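Long-range contacts in Abbfa_003403 (Acinetobacter baumannii, PDB 4ZXH), which is a four-domain nonribosomal peptide synthetase whose condensation, adenylation, carrier and thioesterase domains probably activate an amino acid, couple it and release the product: residues 200-205 with 301-306; 209-214 with 345-350; 213-218 with 424-429; 219-224 with 933-938; 275-280 with 352-357. One frame throughout, in Å; residues are numbered along the deposited sequence.

Four of the five contacts lie within the condensation domain, and contact 4 joins that domain to the C-terminal part of the adenylation region. Residues 200-224 supply the first segments of contacts 1 to 4 in chain order: helix 197-205 in contact 1, then the loop running on toward strand 229-235. Contacts 2 and 3 share H213 and S214. Contacts 1 and 5, with centres about 10 Å apart, lie on the neighbouring strands 302-306 and 275-279. Contact 2 is likewise about 10 Å, centre to centre, from contacts 4 and 5. The loop thus connects the helix packed on strand 302-306 with the adenylation interface, while the second segments of contacts 2 and 5 border the bound 4'-phosphopantetheine.

Contact 1. Residues 200-205 with 301-306; sequences IFWKNA and IAIHMD
The last turns of helix 197-205 lie across strand 302-306 at 44°, with the two axes 9.6 Å apart at closest approach. This is helix-on-sheet packing inside the condensation domain: strand 302-306 pairs antiparallel with strand 275-279, and the helix lies against it. W202 spans most of the gap. Its CG stands anti to the carbonyl carbon (chi1 -71°), which sends the six-membered end of the indole toward the start of the strand. There W202 CH2 meets I301 CB at 3.7 Å, the two side chains crossing obliquely, and W202 CZ3 comes within 3.2 Å of A302 O. The indole N-H is engaged elsewhere, by H330 O, while F201 CD2 sits over one face of the ring. Further along the strand, H304 has its CG anti to the backbone N and reaches back to the end of the helix. Its ND1 donates to A205 O over 3.2 Å, with the acceptor close to the imidazole plane and the donor in the plane of the carbonyl.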
# COMPACT_ATOMS: atom_id res chain seq x y z
N ILE A 200 -7.43 24.75 -15.78
CA ILE A 200 -8.47 23.92 -16.36
C ILE A 200 -7.86 22.88 -17.29
O ILE A 200 -8.26 21.70 -17.27
CB ILE A 200 -9.50 24.76 -17.12
CG1 ILE A 200 -10.19 25.72 -16.15
CG2 ILE A 200 -10.51 23.88 -17.83
CD1 ILE A 200 -10.82 26.91 -16.84
N PHE A 201 -6.88 23.30 -18.10
CA PHE A 201 -6.20 22.40 -19.03
C PHE A 201 -5.69 21.15 -18.32
O PHE A 201 -5.96 20.03 -18.75
CB PHE A 201 -5.04 23.11 -19.72
CG PHE A 201 -4.19 22.20 -20.57
CD1 PHE A 201 -4.43 22.07 -21.92
CD2 PHE A 201 -3.14 21.47 -20.00
CE1 PHE A 201 -3.65 21.23 -22.71
CE2 PHE A 201 -2.36 20.62 -20.79
CZ PHE A 201 -2.61 20.51 -22.15
N TRP A 202 -4.93 21.36 -17.24
CA TRP A 202 -4.34 20.25 -16.50
C TRP A 202 -5.39 19.41 -15.80
O TRP A 202 -5.29 18.19 -15.72
CB TRP A 202 -3.34 20.77 -15.46
CG TRP A 202 -2.10 21.31 -16.06
CD1 TRP A 202 -1.65 22.59 -15.99
CD2 TRP A 202 -1.14 20.59 -16.84
NE1 TRP A 202 -0.46 22.72 -16.68
CE2 TRP A 202 -0.12 21.50 -17.21
CE3 TRP A 202 -1.03 19.26 -17.26
CZ2 TRP A 202 0.98 21.13 -17.96
CZ3 TRP A 202 0.06 18.89 -18.02
CH2 TRP A 202 1.05 19.82 -18.36
N LYS A 203 -6.41 20.09 -15.29
CA LYS A 203 -7.48 19.40 -14.59
C LYS A 203 -8.14 18.41 -15.55
O LYS A 203 -8.48 17.30 -15.16
CB LYS A 203 -8.49 20.42 -14.03
CG LYS A 203 -9.24 19.97 -12.78
CD LYS A 203 -10.35 20.96 -12.42
CE LYS A 203 -9.86 22.12 -11.56
NZ LYS A 203 -9.56 21.70 -10.15
N ASN A 204 -8.27 18.79 -16.82
CA ASN A 204 -8.86 17.89 -17.82
C ASN A 204 -7.87 16.86 -18.36
O ASN A 204 -8.21 15.71 -18.61
CB ASN A 204 -9.48 18.69 -18.97
CG ASN A 204 -10.74 19.45 -18.55
OD1 ASN A 204 -11.43 19.05 -17.60
ND2 ASN A 204 -11.03 20.55 -19.24
N ALA A 205 -6.63 17.28 -18.54
CA ALA A 205 -5.60 16.39 -19.04
C ALA A 205 -5.36 15.21 -18.11
O ALA A 205 -5.04 14.11 -18.56
CB ALA A 205 -4.29 17.17 -19.26
N ILE A 301 5.96 18.75 -15.11
CA ILE A 301 4.64 18.58 -15.71
C ILE A 301 4.35 17.11 -15.96
O ILE A 301 5.25 16.34 -16.29
CB ILE A 301 4.47 19.35 -17.04
CG1 ILE A 301 5.50 18.91 -18.06
CG2 ILE A 301 4.49 20.85 -16.81
CD1 ILE A 301 5.41 19.69 -19.38
N ALA A 302 3.08 16.72 -15.79
CA ALA A 302 2.65 15.34 -16.04
C ALA A 302 1.93 15.19 -17.40
O ALA A 302 0.86 15.78 -17.63
CB ALA A 302 1.75 14.86 -14.91
N ILE A 303 2.51 14.39 -18.29
CA ILE A 303 1.89 14.12 -19.58
C ILE A 303 1.17 12.78 -19.55
O ILE A 303 1.80 11.72 -19.49
CB ILE A 303 2.91 14.10 -20.72
CG1 ILE A 303 3.79 15.35 -20.68
CG2 ILE A 303 2.20 13.97 -22.03
CD1 ILE A 303 3.02 16.61 -20.71
N HIS A 304 -0.16 12.82 -19.59
CA HIS A 304 -0.96 11.60 -19.60
C HIS A 304 -1.37 11.30 -21.04
O HIS A 304 -2.11 12.07 -21.65
CB HIS A 304 -2.17 11.77 -18.68
CG HIS A 304 -3.21 10.69 -18.83
ND1 HIS A 304 -4.55 10.93 -18.61
CD2 HIS A 304 -3.11 9.39 -19.17
CE1 HIS A 304 -5.23 9.82 -18.82
NE2 HIS A 304 -4.38 8.87 -19.16
N MET A 305 -0.85 10.20 -21.58
CA MET A 305 -1.13 9.75 -22.95
C MET A 305 -2.13 8.61 -22.95
O MET A 305 -2.00 7.67 -22.16
CB MET A 305 0.14 9.28 -23.68
CG MET A 305 1.19 10.35 -24.01
SD MET A 305 0.71 11.49 -25.29
CE MET A 305 0.08 10.34 -26.52
N ASP A 306 -3.10 8.65 -23.84
CA ASP A 306 -3.92 7.48 -24.07
C ASP A 306 -3.36 6.78 -25.29
O ASP A 306 -3.58 7.23 -26.41
CB ASP A 306 -5.39 7.85 -24.25
CG ASP A 306 -6.31 6.64 -24.15
OD1 ASP A 306 -5.81 5.50 -24.20
OD2 ASP A 306 -7.54 6.84 -24.02

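Contact 2. Residues 209-214 with 345-350. With PNS (4'-phosphopantetheine), chain B.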
# COMPACT_ATOMS: atom_id res chain seq x y z
N ALA A 209 -6.51 10.04 -15.30
CA ALA A 209 -5.21 9.42 -15.08
C ALA A 209 -5.33 8.33 -14.04
O ALA A 209 -6.05 8.49 -13.05
CB ALA A 209 -4.19 10.46 -14.63
N PRO A 210 -4.62 7.21 -14.25
CA PRO A 210 -4.63 6.22 -13.18
C PRO A 210 -3.88 6.73 -11.94
O PRO A 210 -2.97 7.57 -12.00
CB PRO A 210 -3.91 5.03 -13.80
CG PRO A 210 -2.96 5.65 -14.73
CD PRO A 210 -3.65 6.87 -15.30
N HIS A 211 -4.29 6.22 -10.80
CA HIS A 211 -3.66 6.51 -9.53
C HIS A 211 -2.21 6.06 -9.52
O HIS A 211 -1.34 6.77 -9.01
CB HIS A 211 -4.46 5.82 -8.43
CG HIS A 211 -3.89 5.97 -7.06
ND1 HIS A 211 -4.17 7.05 -6.26
CD2 HIS A 211 -3.07 5.16 -6.35
CE1 HIS A 211 -3.54 6.90 -5.10
NE2 HIS A 211 -2.87 5.76 -5.13
N VAL A 212 -1.95 4.89 -10.10
CA VAL A 212 -0.60 4.32 -10.16
C VAL A 212 -0.45 3.49 -11.43
O VAL A 212 -1.43 2.95 -11.96
CB VAL A 212 -0.29 3.47 -8.89
CG1 VAL A 212 -1.29 2.33 -8.73
CG2 VAL A 212 1.09 2.91 -8.94
N HIS A 213 0.78 3.40 -11.94
CA HIS A 213 1.06 2.61 -13.13
C HIS A 213 0.92 1.13 -12.82
O HIS A 213 0.82 0.75 -11.66
CB HIS A 213 2.47 2.87 -13.64
CG HIS A 213 3.53 2.41 -12.69
ND1 HIS A 213 3.90 1.09 -12.56
CD2 HIS A 213 4.28 3.10 -11.79
CE1 HIS A 213 4.84 0.98 -11.64
NE2 HIS A 213 5.09 2.19 -11.16
N SER A 214 0.95 0.30 -13.85
CA SER A 214 0.73 -1.12 -13.64
C SER A 214 1.89 -1.92 -14.20
O SER A 214 1.70 -2.97 -14.80
CB SER A 214 -0.58 -1.57 -14.29
OG SER A 214 -1.63 -0.67 -13.98
N LYS A 345 -6.19 10.84 -4.50
CA LYS A 345 -6.10 10.22 -3.19
C LYS A 345 -4.66 10.25 -2.75
O LYS A 345 -3.82 9.65 -3.40
CB LYS A 345 -6.60 8.78 -3.21
CG LYS A 345 -6.62 8.14 -1.82
CD LYS A 345 -6.75 6.62 -1.88
CE LYS A 345 -8.18 6.17 -2.06
NZ LYS A 345 -8.18 4.71 -2.25
N ARG A 346 -4.36 10.94 -1.66
CA ARG A 346 -3.00 10.99 -1.17
C ARG A 346 -2.59 9.62 -0.64
O ARG A 346 -3.36 8.94 0.02
CB ARG A 346 -2.84 12.06 -0.10
CG ARG A 346 -3.21 13.46 -0.58
CD ARG A 346 -2.47 13.91 -1.85
NE ARG A 346 -2.50 15.37 -1.96
CZ ARG A 346 -3.58 16.07 -2.30
NH1 ARG A 346 -4.71 15.44 -2.60
NH2 ARG A 346 -3.54 17.40 -2.36
N ASP A 347 -1.37 9.22 -0.96
CA ASP A 347 -0.91 7.86 -0.77
C ASP A 347 0.62 7.92 -0.58
O ASP A 347 1.36 8.25 -1.50
CB ASP A 347 -1.34 7.01 -1.99
CG ASP A 347 -0.95 5.54 -1.90
OD1 ASP A 347 0.07 5.20 -1.26
OD2 ASP A 347 -1.65 4.72 -2.53
N GLY A 348 1.08 7.61 0.62
CA GLY A 348 2.47 7.77 1.00
C GLY A 348 3.45 6.81 0.34
O GLY A 348 4.65 6.83 0.61
N SER A 349 2.93 5.97 -0.54
CA SER A 349 3.73 4.95 -1.20
C SER A 349 4.18 5.39 -2.59
O SER A 349 5.05 4.75 -3.19
CB SER A 349 2.93 3.67 -1.33
OG SER A 349 1.89 3.88 -2.25
N ILE A 350 3.54 6.43 -3.11
CA ILE A 350 3.80 6.88 -4.47
C ILE A 350 3.86 8.39 -4.54
O ILE A 350 3.24 9.09 -3.74
CB ILE A 350 2.71 6.42 -5.48
CG1 ILE A 350 1.33 6.97 -5.08
CG2 ILE A 350 2.69 4.91 -5.59
CD1 ILE A 350 0.22 6.67 -6.07
O23 PNS B . 0.40 15.86 -1.53
P24 PNS B . 0.58 17.36 -1.53
O25 PNS B . -0.64 18.22 -1.77
O27 PNS B . 1.63 17.65 -2.72
C28 PNS B . 2.90 17.01 -2.74
C29 PNS B . 3.69 17.53 -3.93
C30 PNS B . 3.77 19.04 -3.74
C31 PNS B . 2.96 17.17 -5.22
C32 PNS B . 5.07 16.86 -3.95
O33 PNS B . 4.87 15.45 -3.71
C34 PNS B . 5.78 17.12 -5.26
O35 PNS B . 6.08 18.26 -5.63
N36 PNS B . 6.10 16.08 -6.02
C37 PNS B . 6.78 16.24 -7.30
C38 PNS B . 8.10 15.47 -7.21
C39 PNS B . 9.14 16.16 -8.05
O40 PNS B . 9.18 17.38 -8.11
N41 PNS B . 9.96 15.33 -8.67
C42 PNS B . 11.06 15.66 -9.54
C43 PNS B . 11.36 14.32 -10.19
S44 PNS B . 10.54 14.29 -11.78
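The imidazole of H211 carries the δ-methyl of I350 on one face, with I350 CD1 3.4 Å from H211 NE2, while two oxygens line its edge. One is K345 O, 3.2 Å from H211 CE1. The other is D347 OD2, to which H211 NE2 donates a nearly straight hydrogen bond of 3.1 Å (163° at the hydrogen). The carboxylate is turned 36° from the ring, and the N-H meets OD2 from above the carboxylate plane. D347 OD2 also accepts from the backbone N of Y935, in the adenylation region. The other oxygen closes an Asx turn: D347 OD1 takes S349 N on its anti lone pair and S349 OG from above the plane, within a type I turn from D347 to I350. Bonds at both oxygens probably restrict rotation of the carboxylate. V212 CG2 packs against I350 CG2. R346 leaves the backbone on the side away from residues 209-214, and its chain, bent at chi2, grips the phosphate of the 4'-phosphopantetheine with two N-H groups: R346 NE to O23 at 3.0 Å and R346 NH2 to O25 at 3.1 Å. R346 NH1 binds P344 O, and the cofactor is also hydrogen-bonded to S1008 N.

Contact 3. Residues 213-218 with 424-429; sequences HSIPLD and DLFSAQ
D218 leaves the loop with CG anti to its carbonyl carbon, and its side chain runs along residues 425-427 by way of CB, CG and OD2. Its CB lies 3.5 Å from L425 O, the same oxygen that accepts from D218 N at 2.8 Å almost exactly along the C=O axis. CG then turns toward S427, and at the tip D218 OD2 receives S427 N over 3.1 Å in a nearly straight bond, from above the carboxylate plane. S427 OG adds a weak bond to the same oxygen, and S430 OG, in the first turn of the helix, makes a full hydrogen bond to it. S427 is the N-cap of helix 428-447, and its OG serves S430 N. The aspartate thus meets the start of that helix from a distant part of the condensation domain. The hydrophobic half of the contact lies just upstream. L217 runs side by side with L425, and L217 CD2 rests obliquely 3.6 Å from F426 CZ. I215 CG2 reaches the same end of the phenyl ring at a right angle, while P216 O and D218 OD2 lie near the ring edge. H213 ND1 accepts from I215 N in the plane of the imidazole. With donors converging on OD2 at a helix N-terminus, D218 is probably ionised, its charge stabilised by the helix dipole and more weakly by a long ion pair from R856 to OD1.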
# COMPACT_ATOMS: atom_id res chain seq x y z
N HIS A 213 0.78 3.40 -11.94
CA HIS A 213 1.06 2.61 -13.13
C HIS A 213 0.92 1.13 -12.82
O HIS A 213 0.82 0.75 -11.66
CB HIS A 213 2.47 2.87 -13.64
CG HIS A 213 3.53 2.41 -12.69
ND1 HIS A 213 3.90 1.09 -12.56
CD2 HIS A 213 4.28 3.10 -11.79
CE1 HIS A 213 4.84 0.98 -11.64
NE2 HIS A 213 5.09 2.19 -11.16
N SER A 214 0.95 0.30 -13.85
CA SER A 214 0.73 -1.12 -13.64
C SER A 214 1.89 -1.92 -14.20
O SER A 214 1.70 -2.97 -14.80
CB SER A 214 -0.58 -1.57 -14.29
OG SER A 214 -1.63 -0.67 -13.98
N ILE A 215 3.09 -1.39 -14.01
CA ILE A 215 4.28 -2.15 -14.34
C ILE A 215 4.54 -3.19 -13.26
O ILE A 215 4.55 -2.87 -12.07
CB ILE A 215 5.50 -1.23 -14.48
CG1 ILE A 215 5.29 -0.28 -15.66
CG2 ILE A 215 6.77 -2.05 -14.70
CD1 ILE A 215 6.32 0.82 -15.73
N PRO A 216 4.72 -4.46 -13.67
CA PRO A 216 5.00 -5.51 -12.69
C PRO A 216 6.25 -5.22 -11.86
O PRO A 216 7.32 -4.93 -12.41
CB PRO A 216 5.19 -6.76 -13.55
CG PRO A 216 4.51 -6.44 -14.84
CD PRO A 216 4.71 -4.97 -15.05
N LEU A 217 6.11 -5.29 -10.54
CA LEU A 217 7.22 -5.05 -9.64
C LEU A 217 7.88 -6.36 -9.27
O LEU A 217 7.27 -7.42 -9.37
CB LEU A 217 6.77 -4.31 -8.38
CG LEU A 217 5.90 -3.08 -8.58
CD1 LEU A 217 5.62 -2.43 -7.23
CD2 LEU A 217 6.54 -2.11 -9.56
N ASP A 218 9.14 -6.28 -8.84
CA ASP A 218 9.86 -7.44 -8.36
C ASP A 218 9.63 -7.65 -6.87
O ASP A 218 9.78 -8.75 -6.36
CB ASP A 218 11.34 -7.29 -8.65
CG ASP A 218 11.65 -7.45 -10.13
OD1 ASP A 218 11.19 -8.44 -10.74
OD2 ASP A 218 12.34 -6.57 -10.68
N ASP A 424 13.46 -0.68 -4.08
CA ASP A 424 12.48 -1.41 -3.27
C ASP A 424 11.41 -2.02 -4.17
O ASP A 424 10.61 -2.85 -3.74
CB ASP A 424 11.84 -0.50 -2.21
CG ASP A 424 12.76 -0.23 -1.03
OD1 ASP A 424 13.82 -0.87 -0.90
OD2 ASP A 424 12.41 0.64 -0.20
N LEU A 425 11.40 -1.61 -5.43
CA LEU A 425 10.44 -2.11 -6.40
C LEU A 425 11.08 -3.00 -7.46
O LEU A 425 10.50 -4.01 -7.87
CB LEU A 425 9.73 -0.94 -7.07
CG LEU A 425 9.19 0.09 -6.07
CD1 LEU A 425 8.37 1.14 -6.79
CD2 LEU A 425 8.38 -0.60 -4.99
N PHE A 426 12.28 -2.63 -7.89
CA PHE A 426 12.93 -3.33 -8.99
C PHE A 426 14.30 -3.91 -8.64
O PHE A 426 15.05 -3.34 -7.83
CB PHE A 426 13.06 -2.39 -10.18
CG PHE A 426 11.75 -1.89 -10.68
CD1 PHE A 426 10.86 -2.76 -11.29
CD2 PHE A 426 11.39 -0.56 -10.54
CE1 PHE A 426 9.62 -2.32 -11.76
CE2 PHE A 426 10.16 -0.10 -11.01
CZ PHE A 426 9.28 -0.98 -11.62
N SER A 427 14.61 -5.05 -9.24
CA SER A 427 15.92 -5.67 -9.08
C SER A 427 16.91 -5.06 -10.08
O SER A 427 16.50 -4.39 -11.03
CB SER A 427 15.81 -7.18 -9.28
OG SER A 427 15.53 -7.49 -10.64
N ALA A 428 18.20 -5.29 -9.87
CA ALA A 428 19.20 -4.80 -10.81
C ALA A 428 18.99 -5.45 -12.16
O ALA A 428 19.14 -4.82 -13.20
CB ALA A 428 20.61 -5.08 -10.31
N GLN A 429 18.59 -6.72 -12.12
CA GLN A 429 18.37 -7.49 -13.33
C GLN A 429 17.23 -6.91 -14.16
O GLN A 429 17.31 -6.86 -15.39
CB GLN A 429 18.10 -8.95 -12.97
CG GLN A 429 18.58 -9.93 -14.01
CD GLN A 429 18.80 -11.32 -13.44
OE1 GLN A 429 18.53 -11.58 -12.26
NE2 GLN A 429 19.31 -12.23 -14.28

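Contact 4. Residues 219-224 with 933-938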
# COMPACT_ATOMS: atom_id res chain seq x y z
N TYR A 219 9.25 -6.58 -6.19
CA TYR A 219 9.02 -6.62 -4.75
C TYR A 219 7.73 -5.89 -4.44
O TYR A 219 7.29 -5.06 -5.23
CB TYR A 219 10.20 -5.97 -4.00
CG TYR A 219 11.54 -6.42 -4.52
CD1 TYR A 219 11.95 -7.75 -4.39
CD2 TYR A 219 12.41 -5.53 -5.15
CE1 TYR A 219 13.18 -8.18 -4.88
CE2 TYR A 219 13.64 -5.96 -5.64
CZ TYR A 219 14.01 -7.29 -5.50
OH TYR A 219 15.23 -7.74 -5.98
N PRO A 220 7.09 -6.23 -3.31
CA PRO A 220 5.88 -5.50 -2.90
C PRO A 220 6.17 -4.04 -2.51
O PRO A 220 7.14 -3.75 -1.80
CB PRO A 220 5.38 -6.30 -1.70
CG PRO A 220 6.59 -7.01 -1.19
CD PRO A 220 7.40 -7.34 -2.40
N ARG A 221 5.33 -3.13 -2.99
CA ARG A 221 5.52 -1.72 -2.71
C ARG A 221 5.36 -1.40 -1.21
O ARG A 221 4.35 -1.76 -0.59
CB ARG A 221 4.54 -0.89 -3.54
CG ARG A 221 4.85 0.58 -3.55
CD ARG A 221 3.72 1.39 -4.16
NE ARG A 221 3.53 1.04 -5.56
CZ ARG A 221 4.22 1.59 -6.56
NH1 ARG A 221 3.98 1.21 -7.80
NH2 ARG A 221 5.14 2.52 -6.31
N PRO A 222 6.36 -0.74 -0.62
CA PRO A 222 6.30 -0.34 0.80
C PRO A 222 5.20 0.66 1.07
O PRO A 222 4.86 1.46 0.19
CB PRO A 222 7.67 0.30 1.05
CG PRO A 222 8.55 -0.25 -0.03
CD PRO A 222 7.66 -0.43 -1.23
N ALA A 223 4.65 0.64 2.28
CA ALA A 223 3.54 1.52 2.62
C ALA A 223 3.96 2.99 2.54
O ALA A 223 3.19 3.84 2.09
CB ALA A 223 2.99 1.18 3.99
N VAL A 224 5.18 3.29 2.98
CA VAL A 224 5.69 4.66 2.88
C VAL A 224 7.02 4.73 2.12
O VAL A 224 7.99 4.06 2.46
CB VAL A 224 5.84 5.31 4.28
CG1 VAL A 224 6.32 6.71 4.16
CG2 VAL A 224 4.51 5.33 4.99
N PRO A 933 0.26 0.16 0.92
CA PRO A 933 -0.02 1.38 0.16
C PRO A 933 -1.51 1.65 0.24
O PRO A 933 -2.27 0.68 0.35
CB PRO A 933 0.40 1.04 -1.27
CG PRO A 933 1.36 -0.06 -1.12
CD PRO A 933 0.97 -0.84 0.12
N ALA A 934 -1.91 2.91 0.18
CA ALA A 934 -3.30 3.28 0.36
C ALA A 934 -4.21 2.58 -0.64
O ALA A 934 -5.33 2.19 -0.30
CB ALA A 934 -3.45 4.76 0.26
N TYR A 935 -3.74 2.41 -1.87
CA TYR A 935 -4.61 1.82 -2.88
C TYR A 935 -4.82 0.32 -2.66
O TYR A 935 -5.69 -0.27 -3.27
CB TYR A 935 -4.07 2.07 -4.30
CG TYR A 935 -2.74 1.44 -4.65
CD1 TYR A 935 -1.54 2.14 -4.47
CD2 TYR A 935 -2.68 0.16 -5.20
CE1 TYR A 935 -0.31 1.57 -4.81
CE2 TYR A 935 -1.45 -0.41 -5.54
CZ TYR A 935 -0.28 0.30 -5.34
OH TYR A 935 0.93 -0.28 -5.67
N MET A 936 -4.05 -0.28 -1.75
CA MET A 936 -4.22 -1.70 -1.46
C MET A 936 -5.00 -1.98 -0.15
O MET A 936 -5.07 -3.12 0.30
CB MET A 936 -2.85 -2.38 -1.45
CG MET A 936 -2.23 -2.39 -2.83
SD MET A 936 -0.55 -2.99 -2.97
CE MET A 936 -0.80 -4.74 -2.67
N VAL A 937 -5.57 -0.93 0.44
CA VAL A 937 -6.34 -1.10 1.67
C VAL A 937 -7.81 -1.36 1.39
O VAL A 937 -8.47 -0.50 0.80
CB VAL A 937 -6.25 0.13 2.57
CG1 VAL A 937 -7.17 -0.04 3.78
CG2 VAL A 937 -4.82 0.38 2.98
N PRO A 938 -8.32 -2.53 1.80
CA PRO A 938 -9.69 -2.97 1.49
C PRO A 938 -10.74 -2.00 1.97
O PRO A 938 -10.56 -1.34 3.00
CB PRO A 938 -9.80 -4.31 2.22
CG PRO A 938 -8.42 -4.83 2.23
CD PRO A 938 -7.55 -3.60 2.46
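R221 starts out extended, with CG anti to the backbone N, and then bends at chi3 (-63°), which turns its NE toward Y935. The tyrosine takes the crowded position between its own backbone N and carbonyl carbon (chi1 65°), directing the phenol toward the arginine. R221 NE donates to Y935 OH at 2.9 Å; the hydroxyl lies near the guanidinium plane, and NE lies at the edge of the phenol ring. The two side chains cross at about a right angle, their flat groups 66° apart. The two terminal nitrogens are bonded elsewhere, NH2 in a salt bridge to D402. P933 fills the other half of the contact: its CG sits 3.5 Å from R221 O, and A223 CA approaches P933 N. A loop of the condensation domain here meets the C-terminal part of the adenylation region, so the bond crosses a domain boundary, and Y935 additionally meets F876 at a steep ring angle. Residues 933-938, with a short 3-10 turn at 934-936, link helix 921-931 to strand 940-943, and M936 packs on helix 880-888, where E882 also touches P220 of the condensation-domain loop.

Contact 5. Residues 275-280 with 352-357; sequences NLVIAT and PLAQIG
Strand 275-279 of the condensation domain meets the first residues of strand 356-360, the edge of a different, four-stranded sheet, through a single backbone bridge between A279 and G357. A279 N donates to I356 O at 2.8 Å in a nearly linear bond (172°), and G357 CA lies 3.2 Å from A279 O. The two chains run the same way here, and A279 also pairs by its backbone with M358. Before the bridge the chains part: residues 352-354 turn tightly, A354 N bonding back to P352 O, and water 1 spans the gap, donating to V277 O at 3.1 Å and accepting from Q355 N. In this region, which with P352 borders the 4'-phosphopantetheine, small side chains pack closely. A354 CB fits between V277 CG1, 3.8 Å away, and A279 CB, at 3.9 Å. V277 CG1, anti to its backbone N, also reaches L353 O at 3.5 Å. The side chain of A279 in turn comes, at its nearest atoms, to about 4 Å from the bound 4'-phosphopantetheine.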
# COMPACT_ATOMS: atom_id res chain seq x y z
N ASN A 275 -3.36 3.73 -20.62
CA ASN A 275 -3.28 5.03 -19.98
C ASN A 275 -2.02 5.12 -19.13
O ASN A 275 -1.90 4.49 -18.07
CB ASN A 275 -4.53 5.28 -19.14
CG ASN A 275 -5.77 5.53 -20.00
OD1 ASN A 275 -6.70 4.73 -20.02
ND2 ASN A 275 -5.78 6.66 -20.69
N LEU A 276 -1.06 5.90 -19.62
CA LEU A 276 0.22 6.04 -18.96
C LEU A 276 0.53 7.50 -18.68
O LEU A 276 0.24 8.37 -19.51
CB LEU A 276 1.33 5.46 -19.82
CG LEU A 276 1.09 4.06 -20.35
CD1 LEU A 276 1.93 3.84 -21.61
CD2 LEU A 276 1.44 3.07 -19.28
N VAL A 277 1.10 7.78 -17.50
CA VAL A 277 1.57 9.13 -17.19
C VAL A 277 3.08 9.19 -17.02
O VAL A 277 3.66 8.35 -16.34
CB VAL A 277 0.91 9.67 -15.92
CG1 VAL A 277 1.41 11.07 -15.64
CG2 VAL A 277 -0.59 9.68 -16.07
N ILE A 278 3.71 10.18 -17.66
CA ILE A 278 5.15 10.42 -17.49
C ILE A 278 5.42 11.87 -17.12
O ILE A 278 4.98 12.79 -17.82
CB ILE A 278 5.93 10.09 -18.78
CG1 ILE A 278 5.82 8.60 -19.10
CG2 ILE A 278 7.39 10.46 -18.62
CD1 ILE A 278 6.73 8.18 -20.23
N ALA A 279 6.16 12.09 -16.03
CA ALA A 279 6.50 13.44 -15.59
C ALA A 279 7.72 13.94 -16.36
O ALA A 279 8.65 13.18 -16.57
CB ALA A 279 6.77 13.49 -14.09
N THR A 280 7.70 15.22 -16.77
CA THR A 280 8.84 15.86 -17.45
C THR A 280 9.13 17.28 -16.96
O THR A 280 8.48 18.22 -17.37
CB THR A 280 8.64 15.99 -18.96
OG1 THR A 280 8.19 14.75 -19.51
CG2 THR A 280 9.96 16.38 -19.61
N PRO A 352 2.39 11.57 -6.12
CA PRO A 352 1.07 11.89 -6.68
C PRO A 352 1.07 12.03 -8.21
O PRO A 352 2.04 12.58 -8.73
CB PRO A 352 0.74 13.24 -6.03
CG PRO A 352 1.48 13.22 -4.75
CD PRO A 352 2.75 12.45 -4.99
N LEU A 353 0.03 11.55 -8.89
CA LEU A 353 -0.17 11.77 -10.34
C LEU A 353 0.81 11.09 -11.31
O LEU A 353 0.40 10.59 -12.36
CB LEU A 353 -0.16 13.26 -10.66
CG LEU A 353 -1.31 14.05 -10.06
CD1 LEU A 353 -1.29 15.46 -10.62
CD2 LEU A 353 -2.66 13.35 -10.31
N ALA A 354 2.10 11.11 -10.98
CA ALA A 354 3.11 10.48 -11.83
C ALA A 354 4.18 9.78 -11.02
O ALA A 354 4.69 10.32 -10.02
CB ALA A 354 3.75 11.52 -12.74
N GLN A 355 4.55 8.58 -11.44
CA GLN A 355 5.61 7.83 -10.77
C GLN A 355 6.75 7.47 -11.72
O GLN A 355 7.67 6.75 -11.35
CB GLN A 355 5.04 6.57 -10.14
CG GLN A 355 3.92 6.83 -9.14
CD GLN A 355 2.55 6.92 -9.78
OE1 GLN A 355 2.22 6.12 -10.67
NE2 GLN A 355 1.75 7.88 -9.34
N ILE A 356 6.64 7.94 -12.96
CA ILE A 356 7.61 7.68 -14.01
C ILE A 356 8.07 9.03 -14.52
O ILE A 356 7.24 9.92 -14.72
CB ILE A 356 7.02 6.86 -15.19
CG1 ILE A 356 6.17 5.69 -14.69
CG2 ILE A 356 8.13 6.39 -16.15
CD1 ILE A 356 6.94 4.72 -13.87
N GLY A 357 9.36 9.19 -14.77
CA GLY A 357 9.85 10.47 -15.24
C GLY A 357 10.82 10.36 -16.40
O GLY A 357 11.44 9.32 -16.63
O HOH W 1 3.46 7.56 -13.39